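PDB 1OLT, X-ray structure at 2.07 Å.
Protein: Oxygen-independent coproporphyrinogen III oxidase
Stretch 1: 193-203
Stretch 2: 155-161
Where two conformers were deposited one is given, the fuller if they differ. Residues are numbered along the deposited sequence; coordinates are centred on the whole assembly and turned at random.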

# COMPACT_ATOMS: atom_id res chain seq x y z
N ALA A 193 2.20 23.22 -8.50
CA ALA A 193 2.86 24.05 -7.49
C ALA A 193 3.23 23.24 -6.24
O ALA A 193 4.30 23.38 -5.68
CB ALA A 193 1.96 25.25 -7.09
N LEU A 194 2.33 22.41 -5.81
CA LEU A 194 2.51 21.65 -4.61
C LEU A 194 3.65 20.66 -4.77
O LEU A 194 4.53 20.59 -3.91
CB LEU A 194 1.23 20.92 -4.29
CG LEU A 194 1.03 20.34 -2.90
CD1 LEU A 194 1.02 21.39 -1.83
CD2 LEU A 194 -0.31 19.54 -2.88
N LEU A 195 3.66 19.91 -5.86
CA LEU A 195 4.72 18.90 -6.05
C LEU A 195 6.07 19.53 -6.29
O LEU A 195 7.09 19.07 -5.73
CB LEU A 195 4.32 17.89 -7.15
CG LEU A 195 5.26 16.71 -7.33
CD1 LEU A 195 4.43 15.45 -7.76
CD2 LEU A 195 6.39 17.00 -8.41
N ASN A 196 6.13 20.59 -7.06
CA ASN A 196 7.38 21.28 -7.25
C ASN A 196 7.93 21.98 -5.96
O ASN A 196 9.11 22.01 -5.72
CB ASN A 196 7.27 22.20 -8.46
CG ASN A 196 7.30 21.40 -9.81
OD1 ASN A 196 6.34 21.42 -10.59
ND2 ASN A 196 8.40 20.64 -10.03
N HIS A 197 7.05 22.47 -5.10
CA HIS A 197 7.44 22.99 -3.82
C HIS A 197 7.99 21.83 -2.91
O HIS A 197 8.99 22.03 -2.18
CB HIS A 197 6.25 23.73 -3.12
CG HIS A 197 6.62 24.42 -1.85
ND1 HIS A 197 7.72 25.27 -1.75
CD2 HIS A 197 6.07 24.39 -0.62
CE1 HIS A 197 7.81 25.72 -0.52
NE2 HIS A 197 6.82 25.19 0.18
N ALA A 198 7.33 20.68 -2.94
CA ALA A 198 7.77 19.53 -2.17
C ALA A 198 9.21 19.20 -2.58
O ALA A 198 10.05 19.06 -1.74
CB ALA A 198 6.89 18.34 -2.41
N ARG A 199 9.48 19.17 -3.87
CA ARG A 199 10.81 18.90 -4.39
C ARG A 199 11.82 19.97 -3.96
O ARG A 199 12.97 19.64 -3.52
CB ARG A 199 10.74 18.80 -5.94
CG ARG A 199 12.03 18.44 -6.57
CD ARG A 199 12.12 18.54 -8.18
NE ARG A 199 10.85 18.38 -8.91
CZ ARG A 199 10.39 17.22 -9.39
NH1 ARG A 199 11.04 16.05 -9.19
NH2 ARG A 199 9.26 17.21 -10.05
N GLU A 200 11.42 21.22 -4.08
CA GLU A 200 12.29 22.33 -3.73
C GLU A 200 12.71 22.33 -2.25
O GLU A 200 13.82 22.71 -1.96
CB GLU A 200 11.66 23.66 -4.16
CG GLU A 200 11.77 23.86 -5.68
CD GLU A 200 11.43 25.25 -6.12
OE1 GLU A 200 10.42 25.78 -5.61
OE2 GLU A 200 12.18 25.82 -6.96
N ILE A 201 11.85 21.87 -1.35
CA ILE A 201 12.20 21.85 0.08
C ILE A 201 12.76 20.49 0.55
O ILE A 201 12.96 20.29 1.71
CB ILE A 201 11.04 22.31 0.98
CG1 ILE A 201 9.91 21.35 0.96
CG2 ILE A 201 10.57 23.74 0.56
CD1 ILE A 201 8.79 21.84 1.82
N GLY A 202 13.07 19.60 -0.39
CA GLY A 202 13.86 18.42 -0.05
C GLY A 202 13.07 17.10 0.10
O GLY A 202 13.67 16.10 0.46
N PHE A 203 11.78 17.07 -0.18
CA PHE A 203 11.10 15.76 -0.25
C PHE A 203 11.69 14.96 -1.45
O PHE A 203 11.94 15.54 -2.50
CB PHE A 203 9.63 15.89 -0.45
CG PHE A 203 8.88 16.21 0.79
CD1 PHE A 203 8.46 15.21 1.65
CD2 PHE A 203 8.58 17.55 1.10
CE1 PHE A 203 7.75 15.52 2.83
CE2 PHE A 203 7.84 17.89 2.23
CZ PHE A 203 7.44 16.89 3.14
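Stretch 2 155-161: VLDHLRA

Residues 155-161 are helical throughout, with phi between -66 and -57 and psi between -46 and -29 and i to i+4 bonds such as Arg 160 N to Leu 156 O (3.0 Å). Their axis runs in broadly the same N-to-C sense as helix 193-200, crossing it at -32° with a closest approach of 10.0 Å. The tightest backbone register pairs Ala 198 CA with Leu 156 CA at 6.4 Å.

Leu 156 covers the most surface, 108 Å². The CA-to-CB bond of Leu 156 points toward stretch 1, and its m,t rotamer carries Leu 156 CD1 to 3.3 Å from Leu 194 O, 3.6 Å from Leu 194 CD1 and 3.9 Å from Ala 198 CB. Nearer the backbone, Leu 156 CB lies 3.9 Å from Ile 201 CD1.

Arg 160 (77 Å²) serves the segment beyond the helix, which Ile 201 is first to leave at phi/psi -95/11. Arg 160 NE donates to Ile 201 O at 3.0 Å and 152°, while Arg 160 CD lies over one face of the Phe 203 ring, 3.9 Å from its centroid and 22° off the normal, a CH-pi contact. At the ring edge, Phe 203 CZ is 4.1 Å from Leu 159 CB.

Beside this apolar packing, His 197 NE2 donates to Asp 157 OD1 at 2.7 Å; the 170° angle indicates a nearly linear hydrogen bond.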

# COMPACT_ATOMS: atom_id res chain seq x y z
N VAL A 155 1.99 24.06 4.41
CA VAL A 155 1.83 22.81 5.16
C VAL A 155 3.01 21.85 4.84
O VAL A 155 3.44 21.07 5.71
CB VAL A 155 0.43 22.14 4.93
CG1 VAL A 155 0.34 20.73 5.55
CG2 VAL A 155 -0.71 23.03 5.45
N LEU A 156 3.52 21.87 3.61
CA LEU A 156 4.68 21.06 3.26
C LEU A 156 5.92 21.48 4.04
O LEU A 156 6.65 20.61 4.53
CB LEU A 156 4.97 21.10 1.76
CG LEU A 156 3.83 20.58 0.87
CD1 LEU A 156 4.30 20.63 -0.57
CD2 LEU A 156 3.25 19.25 1.24
N ASP A 157 6.16 22.79 4.19
CA ASP A 157 7.27 23.25 5.04
C ASP A 157 7.09 22.75 6.49
O ASP A 157 8.03 22.33 7.12
CB ASP A 157 7.42 24.75 5.02
CG ASP A 157 7.58 25.30 3.58
OD1 ASP A 157 6.59 25.46 2.84
OD2 ASP A 157 8.66 25.53 3.13
N HIS A 158 5.88 22.78 6.98
CA HIS A 158 5.61 22.32 8.34
C HIS A 158 5.86 20.83 8.47
O HIS A 158 6.45 20.39 9.45
CB HIS A 158 4.20 22.59 8.70
CG HIS A 158 3.89 22.31 10.14
ND1 HIS A 158 4.31 23.14 11.15
CD2 HIS A 158 3.19 21.32 10.74
CE1 HIS A 158 3.89 22.68 12.32
NE2 HIS A 158 3.19 21.57 12.09
N LEU A 159 5.42 20.02 7.49
CA LEU A 159 5.70 18.59 7.51
C LEU A 159 7.21 18.31 7.52
O LEU A 159 7.72 17.44 8.23
CB LEU A 159 5.06 17.86 6.30
CG LEU A 159 3.53 17.94 6.34
CD1 LEU A 159 2.95 17.57 5.02
CD2 LEU A 159 3.03 17.02 7.43
N ARG A 160 7.92 19.00 6.66
CA ARG A 160 9.35 18.91 6.66
C ARG A 160 9.99 19.27 8.02
O ARG A 160 10.90 18.57 8.51
CB ARG A 160 9.86 19.84 5.62
CG ARG A 160 11.07 19.41 5.13
CD ARG A 160 11.00 18.28 4.02
NE ARG A 160 12.44 18.11 3.75
CZ ARG A 160 13.22 17.31 4.45
NH1 ARG A 160 12.71 16.49 5.40
NH2 ARG A 160 14.49 17.27 4.19
N ALA A 161 9.51 20.33 8.65
CA ALA A 161 10.05 20.73 9.95
C ALA A 161 9.72 19.67 10.98
O ALA A 161 10.47 19.50 11.92
CB ALA A 161 9.53 22.19 10.45